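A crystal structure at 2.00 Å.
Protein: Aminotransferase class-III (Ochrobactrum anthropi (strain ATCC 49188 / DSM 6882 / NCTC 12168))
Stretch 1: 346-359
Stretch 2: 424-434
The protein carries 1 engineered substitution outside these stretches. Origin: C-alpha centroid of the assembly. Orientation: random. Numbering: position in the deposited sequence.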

# COMPACT_ATOMS: atom_id res chain seq x y z
N ASP B 346 15.60 -24.42 9.56
CA ASP B 346 16.27 -24.85 8.34
C ASP B 346 15.27 -24.96 7.18
O ASP B 346 15.28 -25.92 6.41
CB ASP B 346 16.99 -26.18 8.60
CG ASP B 346 18.25 -26.35 7.78
OD1 ASP B 346 18.85 -25.34 7.34
OD2 ASP B 346 18.66 -27.52 7.58
N LEU B 347 14.40 -23.96 7.06
CA LEU B 347 13.36 -24.05 6.03
C LEU B 347 13.86 -23.78 4.62
O LEU B 347 13.26 -24.26 3.66
CB LEU B 347 12.20 -23.11 6.38
CG LEU B 347 11.49 -23.44 7.70
CD1 LEU B 347 10.29 -22.51 7.92
CD2 LEU B 347 11.07 -24.91 7.79
N VAL B 348 14.96 -23.04 4.46
CA VAL B 348 15.53 -22.92 3.11
C VAL B 348 15.96 -24.30 2.60
O VAL B 348 15.69 -24.67 1.45
CB VAL B 348 16.70 -21.93 3.11
CG1 VAL B 348 17.35 -21.87 1.75
CG2 VAL B 348 16.22 -20.55 3.52
N ALA B 349 16.61 -25.08 3.46
CA ALA B 349 17.03 -26.42 3.06
C ALA B 349 15.83 -27.34 2.88
O ALA B 349 15.79 -28.15 1.94
CB ALA B 349 18.01 -27.00 4.08
N ASN B 350 14.84 -27.23 3.75
CA ASN B 350 13.64 -28.04 3.57
C ASN B 350 12.97 -27.75 2.24
O ASN B 350 12.58 -28.66 1.51
CB ASN B 350 12.65 -27.82 4.71
CG ASN B 350 11.51 -28.81 4.65
OD1 ASN B 350 11.74 -30.00 4.79
ND2 ASN B 350 10.30 -28.33 4.40
N ALA B 351 12.82 -26.45 1.90
CA ALA B 351 12.17 -26.11 0.64
C ALA B 351 13.00 -26.58 -0.55
O ALA B 351 12.45 -27.03 -1.57
CB ALA B 351 11.91 -24.61 0.57
N ARG B 352 14.32 -26.48 -0.44
CA ARG B 352 15.20 -26.96 -1.50
C ARG B 352 15.00 -28.46 -1.75
O ARG B 352 14.90 -28.90 -2.90
CB ARG B 352 16.65 -26.66 -1.13
CG ARG B 352 17.68 -27.17 -2.13
CD ARG B 352 19.11 -26.81 -1.67
NE ARG B 352 20.12 -27.25 -2.62
CZ ARG B 352 20.73 -26.45 -3.51
NH1 ARG B 352 20.46 -25.15 -3.58
NH2 ARG B 352 21.64 -26.97 -4.34
N ASP B 353 14.94 -29.25 -0.67
CA ASP B 353 14.84 -30.71 -0.83
C ASP B 353 13.42 -31.15 -1.20
O ASP B 353 13.24 -32.04 -2.04
CB ASP B 353 15.30 -31.41 0.43
CG ASP B 353 16.78 -31.22 0.71
OD1 ASP B 353 17.52 -30.87 -0.24
OD2 ASP B 353 17.18 -31.41 1.89
N ARG B 354 12.40 -30.56 -0.58
CA ARG B 354 11.04 -30.79 -1.06
C ARG B 354 10.88 -30.28 -2.49
O ARG B 354 10.14 -30.87 -3.29
CB ARG B 354 10.01 -30.13 -0.14
CG ARG B 354 9.50 -31.01 1.02
CD ARG B 354 10.58 -31.35 2.04
NE ARG B 354 11.37 -32.52 1.64
CZ ARG B 354 12.51 -32.90 2.22
NH1 ARG B 354 13.01 -32.21 3.24
NH2 ARG B 354 13.14 -33.98 1.78
N GLY B 355 11.56 -29.18 -2.83
CA GLY B 355 11.48 -28.66 -4.19
C GLY B 355 12.03 -29.63 -5.23
O GLY B 355 11.41 -29.89 -6.25
N THR B 356 13.21 -30.17 -4.97
CA THR B 356 13.76 -31.19 -5.85
C THR B 356 12.74 -32.31 -6.10
O THR B 356 12.49 -32.71 -7.24
CB THR B 356 15.05 -31.77 -5.26
OG1 THR B 356 16.02 -30.74 -5.19
CG2 THR B 356 15.56 -32.91 -6.13
N TYR B 357 12.11 -32.78 -5.04
CA TYR B 357 11.15 -33.86 -5.18
C TYR B 357 9.91 -33.39 -5.96
O TYR B 357 9.44 -34.10 -6.86
CB TYR B 357 10.78 -34.40 -3.80
CG TYR B 357 9.76 -35.51 -3.84
CD1 TYR B 357 10.05 -36.73 -4.47
CD2 TYR B 357 8.51 -35.35 -3.26
CE1 TYR B 357 9.12 -37.74 -4.52
CE2 TYR B 357 7.57 -36.37 -3.29
CZ TYR B 357 7.88 -37.57 -3.93
OH TYR B 357 6.95 -38.58 -3.98
N MET B 358 9.38 -32.20 -5.64
CA MET B 358 8.22 -31.69 -6.37
C MET B 358 8.52 -31.49 -7.85
O MET B 358 7.71 -31.83 -8.72
CB MET B 358 7.73 -30.38 -5.75
CG MET B 358 6.49 -29.77 -6.42
SD MET B 358 6.00 -28.13 -5.76
CE MET B 358 7.19 -27.07 -6.58
N GLN B 359 9.68 -30.90 -8.17
CA GLN B 359 10.03 -30.71 -9.58
C GLN B 359 10.08 -32.04 -10.32
O GLN B 359 9.62 -32.14 -11.46
CB GLN B 359 11.37 -29.99 -9.71
CG GLN B 359 11.45 -28.59 -9.12
CD GLN B 359 10.47 -27.61 -9.73
OE1 GLN B 359 10.08 -27.74 -10.89
NE2 GLN B 359 10.08 -26.61 -8.94
N ALA B 424 -0.27 -23.09 -11.16
CA ALA B 424 0.96 -22.85 -10.41
C ALA B 424 0.96 -23.63 -9.11
O ALA B 424 -0.09 -23.92 -8.52
CB ALA B 424 1.14 -21.36 -10.11
N PHE B 425 2.15 -23.97 -8.65
CA PHE B 425 2.36 -24.64 -7.38
C PHE B 425 3.48 -23.90 -6.65
O PHE B 425 4.56 -23.70 -7.21
CB PHE B 425 2.66 -26.11 -7.58
CG PHE B 425 1.53 -26.83 -8.24
CD1 PHE B 425 0.54 -27.43 -7.49
CD2 PHE B 425 1.41 -26.81 -9.63
CE1 PHE B 425 -0.53 -28.05 -8.10
CE2 PHE B 425 0.34 -27.41 -10.24
CZ PHE B 425 -0.64 -28.04 -9.48
N CYS B 426 3.20 -23.46 -5.43
CA CYS B 426 4.13 -22.67 -4.65
C CYS B 426 3.80 -22.89 -3.18
O CYS B 426 3.35 -21.98 -2.47
CB CYS B 426 4.02 -21.19 -5.03
SG CYS B 426 5.14 -20.05 -4.22
N PRO B 427 3.98 -24.12 -2.69
CA PRO B 427 3.47 -24.48 -1.36
C PRO B 427 4.35 -23.95 -0.24
O PRO B 427 5.48 -23.50 -0.49
CB PRO B 427 3.45 -26.01 -1.40
CG PRO B 427 4.60 -26.36 -2.35
CD PRO B 427 4.51 -25.28 -3.42
N PRO B 428 3.87 -23.97 1.00
CA PRO B 428 4.64 -23.41 2.10
C PRO B 428 5.98 -24.13 2.28
O PRO B 428 6.11 -25.32 1.98
CB PRO B 428 3.73 -23.58 3.31
CG PRO B 428 2.34 -23.66 2.73
CD PRO B 428 2.52 -24.39 1.43
N LEU B 429 6.97 -23.38 2.77
CA LEU B 429 8.32 -23.89 2.99
C LEU B 429 8.34 -25.06 3.97
O LEU B 429 9.31 -25.83 3.97
CB LEU B 429 9.21 -22.77 3.53
CG LEU B 429 9.23 -21.44 2.78
CD1 LEU B 429 10.11 -20.41 3.53
CD2 LEU B 429 9.77 -21.66 1.38
N ILE B 430 7.29 -25.20 4.79
CA ILE B 430 7.20 -26.26 5.78
C ILE B 430 6.64 -27.57 5.23
O ILE B 430 6.51 -28.55 5.99
CB ILE B 430 6.32 -25.84 6.98
CG1 ILE B 430 4.90 -25.48 6.51
CG2 ILE B 430 6.97 -24.70 7.81
CD1 ILE B 430 3.87 -25.51 7.64
N ILE B 431 6.26 -27.62 3.96
CA ILE B 431 5.66 -28.84 3.42
C ILE B 431 6.65 -30.01 3.52
O ILE B 431 7.87 -29.82 3.51
CB ILE B 431 5.18 -28.62 1.98
CG1 ILE B 431 4.23 -29.75 1.53
CG2 ILE B 431 6.37 -28.44 1.03
CD1 ILE B 431 3.47 -29.45 0.26
N ASN B 432 6.13 -31.23 3.63
CA ASN B 432 6.99 -32.42 3.63
C ASN B 432 6.73 -33.25 2.37
O ASN B 432 5.83 -32.96 1.58
CB ASN B 432 6.79 -33.25 4.91
CG ASN B 432 5.40 -33.84 5.04
OD1 ASN B 432 4.83 -34.31 4.07
ND2 ASN B 432 4.85 -33.84 6.26
N ASP B 433 7.55 -34.29 2.17
CA ASP B 433 7.49 -35.06 0.94
C ASP B 433 6.14 -35.78 0.78
O ASP B 433 5.63 -35.88 -0.33
CB ASP B 433 8.64 -36.07 0.85
CG ASP B 433 9.95 -35.43 0.38
OD1 ASP B 433 9.95 -34.29 -0.14
OD2 ASP B 433 11.01 -36.09 0.51
N GLN B 434 5.58 -36.29 1.88
CA GLN B 434 4.28 -36.96 1.78
C GLN B 434 3.20 -36.00 1.27
O GLN B 434 2.31 -36.40 0.52
CB GLN B 434 3.86 -37.55 3.14
CG GLN B 434 4.93 -38.36 3.85
CD GLN B 434 5.79 -37.51 4.81
OE1 GLN B 434 6.82 -36.93 4.40
NE2 GLN B 434 5.38 -37.45 6.10

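Residues 347-359 form a regular helix, preceded by Asp346 at the N-cap position, whose side chain makes no capping bond. The backbone ladder runs from Asn350 N to Asp346 O (3.0 Å) through Gln359 N to Gly355 O (2.8 Å), and the helix continues beyond the stretch. The second stretch is more varied. It leaves a strand at Ala424 and Phe425, passes through Pro427 and Pro428, and folds into a type I beta turn from Pro428 to Ile431, closed by the bond from Ile431 N to Pro428 O (3.0 Å). Asn432 then takes the N-cap position of a new helix that begins at Asp433, and its side chain caps a backbone nitrogen just past the stretch. The two backbones come close at Ala351 and Leu429, whose CA atoms lie 5.0 Å apart, and again at Arg354 and Asp433, with a CA to CA distance of 5.9 Å. Together the stretches bury 597 Å² of surface, counting both sides.

Two carbonyl groups of the turn, those of Leu429 and Ile431, are bound by Asn350. With chi1 in the t rotamer, Asn350 ND2 donates to Leu429 O at 2.7 Å and to Ile431 O at 3.0 Å, with N-H...O angles of 158° and 159°. An amide suits this place because its two N-H groups can serve two acceptors at once. The other end of the same amide is also engaged: Asn350 OD1 accepts a hydrogen bond from Arg354 NH1 at 3.0 Å, one helical turn later, linking the amide to the neighbouring guanidinium.

Arg354 carries the ionic part of the contact. Its side chain folds through m, p and m for chi1 to chi3, bringing the guanidinium edge to the carboxylate of Asp433. Arg354 NE donates to Asp433 OD1 at 2.9 Å and Arg354 NH2 to Asp433 OD2 at 3.3 Å, forming a two-pronged salt bridge in which OD1 lies near the guanidinium plane. The CA-to-CB bond of Asp433 points sideways, yet its carboxylate comes nearer to the helix. The aliphatic part of Arg354 packs as well, with CG 4.0 Å from Ile431 CG2. Next to the salt bridge, the Tyr357 ring approaches the start of the second helix obliquely, its CE2 lying 3.6 Å from Asp433 O.

Apolar packing completes the contact, through Leu347 before Asn350, Ala351 between Asn350 and Arg354, and Met358 after Arg354. Leu429 is buried and points toward the helix; its CD2 lies 3.7 Å from Ala351 CB and its CB 4.1 Å from Leu347 CB. The small side chain of Ala351 accompanies the close backbone approach here. Leu347 also reaches the turn through CD1, 4.0 Å from Ile430 CG2. Farther along the helix, buried Met358 extends with chi1 and chi2 both t, placing SD 4.0 Å from Pro427 CD and 4.3 Å from Phe425 CB. Its long, unbranched side chain suits this reach toward the end of the strand.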